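Local coordinates for protein glutamyl-tRNA(Gln) amidotransferase subunit B, mitochondrial (Saccharomyces cerevisiae, PDB 4N0H) that serves as the B subunit of a three-chain mitochondrial amidotransferase assembly and is built round a catalytic domain of the GatB/GatE family, at residues A186-K189 / K190-L194; D299-S302 / G303-L307; S37-S40 / L41-A44; T49-D53 / I54-G58. All blocks are in the same frame, centred on the assembly; numbering follows the deposited sequence.

Contact 1 of 4, residues A186-K189 / K190-L194; sequences AFIK and KYQNL
The ring of Phe187 is met by the CB of Tyr191, one helical turn on: the nearest atoms are Phe187 CE2 and Tyr191 CB, 4.3 Å apart, and the methylene approaches the ring obliquely. The ring of Phe178 also packs against it, edge-to-face. In Phe187 and Tyr191 alike CG lies anti to the backbone N (chi1 -179° and -172°), which sends both rings off the same side of the helix. Their main chains are joined as well, Tyr191 N donating to Phe187 O over 2.7 Å.

A quarter turn round, Gln192 leans back over its own acceptor: its CG sits 3.3 Å from Ile188 O, the oxygen that also takes Gln192 N at 3.0 Å. The amide end is held by NE2 donating to Gly203 O. Lys190 reaches the other way, its NZ forming a salt bridge with Asp124 and a hydrogen bond to Asn118 O.

Helix 181-197 thus turns its aromatic side to the sheet, with Phe187 and Tyr191 on Ile117 of strand 102-120 and on Ile20 of strand 14-23. Tyr191 and Leu194 also meet Leu74 of helix 65-78.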
loop_
_atom_site.group_PDB
_atom_site.type_symbol
_atom_site.label_atom_id
_atom_site.label_comp_id
_atom_site.label_asym_id
_atom_site.label_seq_id
_atom_site.Cartn_x
_atom_site.Cartn_y
_atom_site.Cartn_z
ATOM N N ALA B 186 -1.082 -42.816 5.629
ATOM C CA ALA B 186 -2.478 -42.855 6.056
ATOM C C ALA B 186 -3.069 -41.454 6.220
ATOM O O ALA B 186 -4.248 -41.234 5.944
ATOM C CB ALA B 186 -2.618 -43.644 7.351
ATOM N N PHE B 187 -2.246 -40.513 6.673
ATOM C CA PHE B 187 -2.693 -39.135 6.874
ATOM C C PHE B 187 -2.988 -38.441 5.544
ATOM O O PHE B 187 -4.041 -37.827 5.374
ATOM C CB PHE B 187 -1.645 -38.346 7.659
ATOM C CG PHE B 187 -2.031 -36.918 7.923
ATOM C CD1 PHE B 187 -2.747 -36.581 9.061
ATOM C CD2 PHE B 187 -1.671 -35.911 7.039
ATOM C CE1 PHE B 187 -3.102 -35.265 9.309
ATOM C CE2 PHE B 187 -2.025 -34.594 7.279
ATOM C CZ PHE B 187 -2.741 -34.270 8.414
ATOM N N ILE B 188 -2.043 -38.530 4.614
ATOM C CA ILE B 188 -2.198 -37.937 3.292
ATOM C C ILE B 188 -3.447 -38.484 2.612
ATOM O O ILE B 188 -4.211 -37.742 1.999
ATOM C CB ILE B 188 -0.965 -38.215 2.415
ATOM C CG1 ILE B 188 0.266 -37.522 3.004
ATOM C CG2 ILE B 188 -1.203 -37.759 0.986
ATOM C CD1 ILE B 188 1.546 -37.821 2.260
ATOM N N LYS B 189 -3.657 -39.789 2.753
ATOM C CA LYS B 189 -4.821 -40.456 2.183
ATOM C C LYS B 189 -6.124 -39.911 2.762
ATOM O O LYS B 189 -7.058 -39.606 2.022
ATOM C CB LYS B 189 -4.735 -41.963 2.435
ATOM C CG LYS B 189 -5.731 -42.791 1.645
ATOM C CD LYS B 189 -5.854 -44.192 2.233
ATOM C CE LYS B 189 -6.319 -45.198 1.193
ATOM N NZ LYS B 189 -5.254 -45.471 0.185
ATOM N N LYS B 190 -6.183 -39.787 4.085
ATOM C CA LYS B 190 -7.392 -39.296 4.742
ATOM C C LYS B 190 -7.599 -37.802 4.499
ATOM O O LYS B 190 -8.730 -37.342 4.339
ATOM C CB LYS B 190 -7.371 -39.588 6.247
ATOM C CG LYS B 190 -8.666 -39.205 6.950
ATOM C CD LYS B 190 -8.669 -39.596 8.422
ATOM C CE LYS B 190 -8.503 -41.092 8.597
ATOM N NZ LYS B 190 -9.009 -41.572 9.916
ATOM N N TYR B 191 -6.509 -37.044 4.478
ATOM C CA TYR B 191 -6.611 -35.613 4.216
ATOM C C TYR B 191 -7.158 -35.357 2.813
ATOM O O TYR B 191 -7.984 -34.463 2.617
ATOM C CB TYR B 191 -5.268 -34.912 4.406
ATOM C CG TYR B 191 -5.374 -33.405 4.334
ATOM C CD1 TYR B 191 -6.175 -32.708 5.232
ATOM C CD2 TYR B 191 -4.682 -32.680 3.371
ATOM C CE1 TYR B 191 -6.286 -31.335 5.176
ATOM C CE2 TYR B 191 -4.784 -31.299 3.308
ATOM C CZ TYR B 191 -5.591 -30.634 4.214
ATOM O OH TYR B 191 -5.705 -29.266 4.168
ATOM N N GLN B 192 -6.698 -36.150 1.847
ATOM C CA GLN B 192 -7.208 -36.090 0.481
ATOM C C GLN B 192 -8.711 -36.336 0.454
ATOM O O GLN B 192 -9.463 -35.568 -0.145
ATOM C CB GLN B 192 -6.518 -37.129 -0.406
ATOM C CG GLN B 192 -5.172 -36.710 -0.952
ATOM C CD GLN B 192 -4.619 -37.720 -1.939
ATOM O OE1 GLN B 192 -4.223 -38.821 -1.558
ATOM N NE2 GLN B 192 -4.604 -37.355 -3.216
ATOM N N ASN B 193 -9.141 -37.418 1.097
ATOM C CA ASN B 193 -10.561 -37.731 1.191
ATOM C C ASN B 193 -11.381 -36.622 1.845
ATOM O O ASN B 193 -12.474 -36.295 1.383
ATOM C CB ASN B 193 -10.769 -39.042 1.946
ATOM C CG ASN B 193 -10.889 -40.220 1.019
ATOM O OD1 ASN B 193 -9.889 -40.737 0.517
ATOM N ND2 ASN B 193 -12.121 -40.653 0.776
ATOM N N LEU B 194 -10.843 -36.046 2.913
ATOM C CA LEU B 194 -11.521 -34.967 3.628
ATOM C C LEU B 194 -11.787 -33.735 2.753
ATOM O O LEU B 194 -12.914 -33.241 2.698
ATOM C CB LEU B 194 -10.723 -34.553 4.868
ATOM C CG LEU B 194 -11.354 -33.422 5.688
ATOM C CD1 LEU B 194 -12.626 -33.910 6.369
ATOM C CD2 LEU B 194 -10.373 -32.854 6.706
#

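Contact 2 of 4, residues D299-S302 / G303-L307; sequences DVIS and GVRGL
Val304 lies alongside Val300 with both side chains pointing the same way, and the touch is branch to branch: Val300 CG1 stands 4.1 Å from Val304 CG2. That CG2 does double duty, because it also comes down on the carbonyl of the earlier valine, 3.2 Å from Val300 O. Val304 places it there by having CG1 anti to the backbone N (chi1 175°), which leaves CG2 beside that nitrogen and next to the preceding turn. The same oxygen accepts Val304 N over 3.0 Å in a nearly straight bond, 170° at the hydrogen.

On another side of the helix Arg305 CB sits 3.3 Å from Ile301 O. Arg305 has two conformers, so the approach of its guanidinium to Ile301 CG2 is doubtful. Down the backbone the grip slackens: Arg305 N donates to Ile301 O at 3.1 Å, while the bond from Gly306 N to Ser302 O is weak at 3.4 Å. Ser302 OG turns back to Asp299 O, again only weakly.

Within the fold, helix 298-306 rests its valine side on helix 65-78, Val300 touching Met72 and Val304 touching Lys73 and Leu76. Subunit F borders helix 298-306 as well: its Leu110 packs on Val300, its Tyr112 packs on Val304, and the Tyr112 N of that chain donates to Asp299 OD2.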
loop_
_atom_site.group_PDB
_atom_site.type_symbol
_atom_site.label_atom_id
_atom_site.label_comp_id
_atom_site.label_asym_id
_atom_site.label_seq_id
_atom_site.Cartn_x
_atom_site.Cartn_y
_atom_site.Cartn_z
ATOM N N ASP B 299 -21.344 -16.135 14.986
ATOM C CA ASP B 299 -22.405 -16.848 14.271
ATOM C C ASP B 299 -21.950 -17.434 12.932
ATOM O O ASP B 299 -22.693 -18.175 12.288
ATOM C CB ASP B 299 -23.662 -15.981 14.095
ATOM C CG ASP B 299 -23.457 -14.806 13.141
ATOM O OD1 ASP B 299 -24.378 -13.965 13.049
ATOM O OD2 ASP B 299 -22.398 -14.708 12.483
ATOM N N VAL B 300 -20.742 -17.076 12.505
ATOM C CA VAL B 300 -20.166 -17.683 11.310
ATOM C C VAL B 300 -19.817 -19.135 11.632
ATOM O O VAL B 300 -20.019 -20.030 10.812
ATOM C CB VAL B 300 -18.918 -16.922 10.811
ATOM C CG1 VAL B 300 -18.318 -17.611 9.591
ATOM C CG2 VAL B 300 -19.269 -15.483 10.473
ATOM N N ILE B 301 -19.314 -19.358 12.844
ATOM C CA ILE B 301 -18.982 -20.700 13.318
ATOM C C ILE B 301 -20.198 -21.621 13.335
ATOM O O ILE B 301 -20.183 -22.694 12.732
ATOM C CB ILE B 301 -18.397 -20.669 14.733
ATOM C CG1 ILE B 301 -17.235 -19.679 14.816
ATOM C CG2 ILE B 301 -17.954 -22.063 15.143
ATOM C CD1 ILE B 301 -15.939 -20.215 14.262
ATOM N N SER B 302 -21.253 -21.205 14.031
ATOM C CA SER B 302 -22.472 -22.009 14.095
ATOM C C SER B 302 -23.162 -22.113 12.735
ATOM O O SER B 302 -23.716 -23.152 12.398
ATOM C CB SER B 302 -23.439 -21.461 15.151
ATOM O OG SER B 302 -23.555 -20.051 15.047
ATOM N N GLY B 303 -23.116 -21.037 11.955
ATOM C CA GLY B 303 -23.726 -21.028 10.636
ATOM C C GLY B 303 -23.127 -22.059 9.695
ATOM O O GLY B 303 -23.842 -22.880 9.117
ATOM N N VAL B 304 -21.805 -22.016 9.546
ATOM C CA VAL B 304 -21.089 -22.950 8.677
ATOM C C VAL B 304 -21.188 -24.385 9.205
ATOM O O VAL B 304 -21.187 -25.343 8.431
ATOM C CB VAL B 304 -19.607 -22.514 8.489
ATOM C CG1 VAL B 304 -18.820 -23.538 7.683
ATOM C CG2 VAL B 304 -19.543 -21.151 7.811
ATOM N N ARG B 305 -21.282 -24.527 10.525
ATOM C CA ARG B 305 -21.424 -25.846 11.144
ATOM C C ARG B 305 -22.645 -26.584 10.607
ATOM O O ARG B 305 -22.600 -27.792 10.369
ATOM C CB ARG B 305 -21.521 -25.723 12.668
ATOM C CG ARG B 305 -20.425 -26.462 13.418
ATOM C CD ARG B 305 -20.496 -26.216 14.919
ATOM N NE ARG B 305 -19.239 -26.572 15.575
ATOM C CZ ARG B 305 -18.626 -25.813 16.476
ATOM N NH1 ARG B 305 -19.158 -24.657 16.841
ATOM N NH2 ARG B 305 -17.482 -26.208 17.016
ATOM N N GLY B 306 -23.732 -25.849 10.410
ATOM C CA GLY B 306 -24.963 -26.441 9.918
ATOM C C GLY B 306 -24.890 -26.870 8.466
ATOM O O GLY B 306 -25.683 -27.691 8.010
ATOM N N LEU B 307 -23.929 -26.317 7.735
ATOM C CA LEU B 307 -23.807 -26.589 6.309
ATOM C C LEU B 307 -22.767 -27.688 6.036
ATOM O O LEU B 307 -22.529 -28.071 4.891
ATOM C CB LEU B 307 -23.549 -25.270 5.552
ATOM C CG LEU B 307 -22.345 -24.848 4.702
ATOM C CD1 LEU B 307 -22.479 -23.357 4.372
ATOM C CD2 LEU B 307 -21.001 -25.100 5.361
#

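Contact 3 of 4, residues S37-S40 / L41-A44; sequences SATS and LVDA
Asp43 points its carboxylate back across the turn at Ser37 and Thr39, and both hydroxyls converge on it. The aspartate and threonine side chains cross at about a right angle, so that Thr39 OG1 reaches Asp43 OD1, 2.9 Å away, on its syn side but 32° out of the carboxylate plane. Ser37 meets the other oxygen: its OG donates to Asp43 OD2 over a short 2.5 Å, on the syn lone pair of that oxygen. Each carboxylate oxygen therefore has its own hydroxyl.

Ser37 OG, anti to its own nitrogen (chi1 -178°), faces two ways. Besides donating to the aspartate it accepts Thr39 N at 3.2 Å, the bond that defines an ST turn. The backbone curls through Thr39 O, which takes Asp43 N nearly head-on and Val42 N from above the carbonyl plane, both at 3.2 Å. Beside that oxygen, Val42 CG2 packs on Thr39 CB at 3.7 Å.

His48 flanks Ser37 and Asp43, and Asn163 lies beside Asp43 while donating from ND2 to Ala44 O. The loop sits at the surface, and Asp43 also touches a crystal neighbour.

Two hydroxyl donors should stabilise the negative charge of Asp43, although the carbonyl Thr39 O, an acceptor 3.0 Å from Asp43 OD1, would be expected to work against it.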
loop_
_atom_site.group_PDB
_atom_site.type_symbol
_atom_site.label_atom_id
_atom_site.label_comp_id
_atom_site.label_asym_id
_atom_site.label_seq_id
_atom_site.Cartn_x
_atom_site.Cartn_y
_atom_site.Cartn_z
ATOM N N SER B 37 -9.490 -21.687 -13.010
ATOM C CA SER B 37 -9.733 -22.743 -13.990
ATOM C C SER B 37 -9.342 -24.142 -13.520
ATOM O O SER B 37 -8.295 -24.338 -12.904
ATOM C CB SER B 37 -9.024 -22.427 -15.307
ATOM O OG SER B 37 -9.293 -23.427 -16.275
ATOM N N ALA B 38 -10.190 -25.112 -13.839
ATOM C CA ALA B 38 -9.933 -26.506 -13.499
ATOM C C ALA B 38 -9.192 -27.222 -14.629
ATOM O O ALA B 38 -8.788 -28.375 -14.485
ATOM C CB ALA B 38 -11.247 -27.224 -13.183
ATOM N N THR B 39 -9.017 -26.532 -15.753
ATOM C CA THR B 39 -8.404 -27.132 -16.935
ATOM C C THR B 39 -7.141 -26.394 -17.369
ATOM O O THR B 39 -6.976 -26.076 -18.546
ATOM C CB THR B 39 -9.390 -27.142 -18.118
ATOM O OG1 THR B 39 -9.813 -25.802 -18.397
ATOM C CG2 THR B 39 -10.610 -27.994 -17.792
ATOM N N SER B 40 -6.246 -26.143 -16.421
ATOM C CA SER B 40 -5.085 -25.287 -16.664
ATOM C C SER B 40 -4.142 -25.807 -17.749
ATOM O O SER B 40 -3.468 -25.028 -18.417
ATOM C CB SER B 40 -4.305 -25.067 -15.364
ATOM O OG SER B 40 -3.637 -26.257 -14.975
ATOM N N LEU B 41 -4.098 -27.122 -17.928
ATOM C CA LEU B 41 -3.173 -27.719 -18.890
ATOM C C LEU B 41 -3.567 -27.475 -20.348
ATOM O O LEU B 41 -2.702 -27.409 -21.226
ATOM C CB LEU B 41 -3.016 -29.218 -18.625
ATOM C CG LEU B 41 -2.248 -29.598 -17.360
ATOM C CD1 LEU B 41 -2.398 -31.082 -17.059
ATOM C CD2 LEU B 41 -0.784 -29.230 -17.520
ATOM N N VAL B 42 -4.863 -27.340 -20.608
ATOM C CA VAL B 42 -5.333 -27.112 -21.973
ATOM C C VAL B 42 -5.579 -25.633 -22.264
ATOM O O VAL B 42 -5.557 -25.216 -23.422
ATOM C CB VAL B 42 -6.606 -27.936 -22.304
ATOM C CG1 VAL B 42 -6.324 -29.425 -22.174
ATOM C CG2 VAL B 42 -7.766 -27.529 -21.414
ATOM N N ASP B 43 -5.800 -24.845 -21.214
ATOM C CA ASP B 43 -6.077 -23.416 -21.361
ATOM C C ASP B 43 -4.982 -22.661 -22.101
ATOM O O ASP B 43 -3.797 -22.948 -21.933
ATOM C CB ASP B 43 -6.240 -22.756 -19.990
ATOM C CG ASP B 43 -7.506 -23.179 -19.278
ATOM O OD1 ASP B 43 -8.404 -23.764 -19.921
ATOM O OD2 ASP B 43 -7.598 -22.910 -18.063
ATOM N N ALA B 44 -5.383 -21.680 -22.904
ATOM C CA ALA B 44 -4.428 -20.759 -23.504
ATOM C C ALA B 44 -3.808 -19.941 -22.378
ATOM O O ALA B 44 -4.503 -19.553 -21.440
ATOM C CB ALA B 44 -5.115 -19.847 -24.514
#

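Contact 4 of 4, residues T49-D53 / I54-G58; sequences TSYYD and IALPG
Two side-chain touches span the turn. Thr49 and Ile54 meet with Ile54 CD1 3.6 Å from Thr49 CB, and Leu56 lays its CD2 obliquely against the Tyr51 ring, 3.6 Å from Tyr51 CD1.

Backbone bonds do most of the winding. Ile54 N donates to Ser50 O at 3.3 Å, Ala55 N to Tyr52 O at 2.8 Å within a type I turn, and Leu56 N to Tyr51 O at 3.2 Å, almost straight at 169°. The 6-to-1 bond from Leu56 N to Tyr51 O, with Ala55 at positive phi (55°), resembles a Schellman motif, and the Tyr51–Leu56 touch lies across it.

Side-chain to backbone bonds lock the start: Ser50 OG accepts Asp53 N (an ST motif), and Ser50 N answers by donating to Asp53 OD2 from above the carboxylate plane, each at 3.1 Å, the reciprocal pattern of a capping box. Ser50 OG also bonds Ser32 OG, and Asp53 holds Lys29 in a salt bridge, with further bonds to Ser34 and Asn166.

Trp135 of subunit F donates to Thr49 O and meets the Tyr51 ring edge-to-face. In another protein chain an aromatic side chain stacks on that ring, and aromatic and basic side chains bond Ala55 O and Ile54 O respectively.

The chemistry implies a firmly held acid: Asp53 is gripped on both oxygens, and the nearby Lys29 would favour its charged form. Thr49 O, Ile54 O and Ala55 O accept from the partner chains.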
loop_
_atom_site.group_PDB
_atom_site.type_symbol
_atom_site.label_atom_id
_atom_site.label_comp_id
_atom_site.label_asym_id
_atom_site.label_seq_id
_atom_site.Cartn_x
_atom_site.Cartn_y
_atom_site.Cartn_z
ATOM N N THR B 49 -6.873 -13.974 -16.641
ATOM C CA THR B 49 -6.089 -12.998 -15.894
ATOM C C THR B 49 -6.685 -11.591 -15.925
ATOM O O THR B 49 -6.804 -10.972 -16.984
ATOM C CB THR B 49 -4.647 -12.918 -16.442
ATOM O OG1 THR B 49 -4.691 -12.686 -17.851
ATOM C CG2 THR B 49 -3.884 -14.208 -16.173
ATOM N N SER B 50 -7.036 -11.085 -14.751
ATOM C CA SER B 50 -7.536 -9.721 -14.610
ATOM C C SER B 50 -6.399 -8.708 -14.660
ATOM O O SER B 50 -5.225 -9.081 -14.713
ATOM C CB SER B 50 -8.263 -9.586 -13.276
ATOM O OG SER B 50 -7.386 -9.951 -12.218
ATOM N N TYR B 51 -6.754 -7.426 -14.643
ATOM C CA TYR B 51 -5.766 -6.368 -14.500
ATOM C C TYR B 51 -4.934 -6.611 -13.245
ATOM O O TYR B 51 -3.714 -6.433 -13.253
ATOM C CB TYR B 51 -6.438 -4.992 -14.423
ATOM C CG TYR B 51 -7.258 -4.612 -15.641
ATOM C CD1 TYR B 51 -6.879 -5.010 -16.923
ATOM C CD2 TYR B 51 -8.413 -3.854 -15.507
ATOM C CE1 TYR B 51 -7.633 -4.655 -18.036
ATOM C CE2 TYR B 51 -9.172 -3.500 -16.602
ATOM C CZ TYR B 51 -8.783 -3.899 -17.863
ATOM O OH TYR B 51 -9.554 -3.531 -18.941
ATOM N N TYR B 52 -5.596 -7.025 -12.167
ATOM C CA TYR B 52 -4.895 -7.298 -10.911
ATOM C C TYR B 52 -3.932 -8.479 -11.020
ATOM O O TYR B 52 -2.831 -8.431 -10.475
ATOM C CB TYR B 52 -5.875 -7.548 -9.759
ATOM C CG TYR B 52 -5.189 -8.047 -8.506
ATOM C CD1 TYR B 52 -4.573 -7.163 -7.629
ATOM C CD2 TYR B 52 -5.139 -9.406 -8.214
ATOM C CE1 TYR B 52 -3.926 -7.621 -6.488
ATOM C CE2 TYR B 52 -4.495 -9.872 -7.086
ATOM C CZ TYR B 52 -3.898 -8.978 -6.223
ATOM O OH TYR B 52 -3.266 -9.453 -5.098
ATOM N N ASP B 53 -4.351 -9.540 -11.707
ATOM C CA ASP B 53 -3.513 -10.734 -11.847
ATOM C C ASP B 53 -2.187 -10.405 -12.545
ATOM O O ASP B 53 -1.162 -11.030 -12.282
ATOM C CB ASP B 53 -4.244 -11.837 -12.621
ATOM C CG ASP B 53 -5.427 -12.410 -11.861
ATOM O OD1 ASP B 53 -5.494 -12.249 -10.623
ATOM O OD2 ASP B 53 -6.298 -13.028 -12.510
ATOM N N ILE B 54 -2.220 -9.420 -13.436
ATOM C CA ILE B 54 -1.028 -9.010 -14.174
ATOM C C ILE B 54 -0.283 -7.912 -13.394
ATOM O O ILE B 54 0.757 -7.401 -13.832
ATOM C CB ILE B 54 -1.401 -8.572 -15.616
ATOM C CG1 ILE B 54 -2.308 -9.621 -16.263
ATOM C CG2 ILE B 54 -0.164 -8.365 -16.493
ATOM C CD1 ILE B 54 -1.654 -10.980 -16.397
ATOM N N ALA B 55 -0.822 -7.574 -12.224
ATOM C CA ALA B 55 -0.246 -6.550 -11.345
ATOM C C ALA B 55 -0.057 -5.199 -12.039
ATOM O O ALA B 55 0.949 -4.521 -11.839
ATOM C CB ALA B 55 1.068 -7.034 -10.728
ATOM N N LEU B 56 -1.032 -4.818 -12.859
ATOM C CA LEU B 56 -1.004 -3.519 -13.530
ATOM C C LEU B 56 -0.942 -2.404 -12.486
ATOM O O LEU B 56 -1.521 -2.538 -11.412
ATOM C CB LEU B 56 -2.247 -3.354 -14.405
ATOM C CG LEU B 56 -2.113 -3.695 -15.894
ATOM C CD1 LEU B 56 -1.149 -4.838 -16.135
ATOM C CD2 LEU B 56 -3.470 -4.005 -16.504
ATOM N N PRO B 57 -0.211 -1.316 -12.789
ATOM C CA PRO B 57 -0.150 -0.164 -11.880
ATOM C C PRO B 57 -1.555 0.290 -11.481
ATOM O O PRO B 57 -2.440 0.376 -12.332
ATOM C CB PRO B 57 0.545 0.902 -12.723
ATOM C CG PRO B 57 1.419 0.104 -13.674
ATOM C CD PRO B 57 0.646 -1.140 -13.979
ATOM N N GLY B 58 -1.766 0.532 -10.191
ATOM C CA GLY B 58 -3.052 1.012 -9.717
ATOM C C GLY B 58 -4.116 -0.034 -9.414
ATOM O O GLY B 58 -5.204 0.318 -8.947
#

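How the contacts relate
Taken from the N terminus, contacts 3 and 4 come first, both in the long connection between strand 14-23 and helix 65-78. Contact 3 closes a surface turn and contact 4 a buried coil at the subunit interface; their centres are about 20 Å apart, with nearest atoms about 8 Å from each other. Contact 1 follows within helix 181-197, and contact 2 within helix 298-306 near the C-terminal end. All four are local and run in series, so none nests in or crosses another. Contacts 1 and 2 do not touch, yet both rest on helix 65-78, the helix into which the earlier connection leads. Contacts 1 and 4 lie on opposite sides of the chain's centre, about 36 Å between centres.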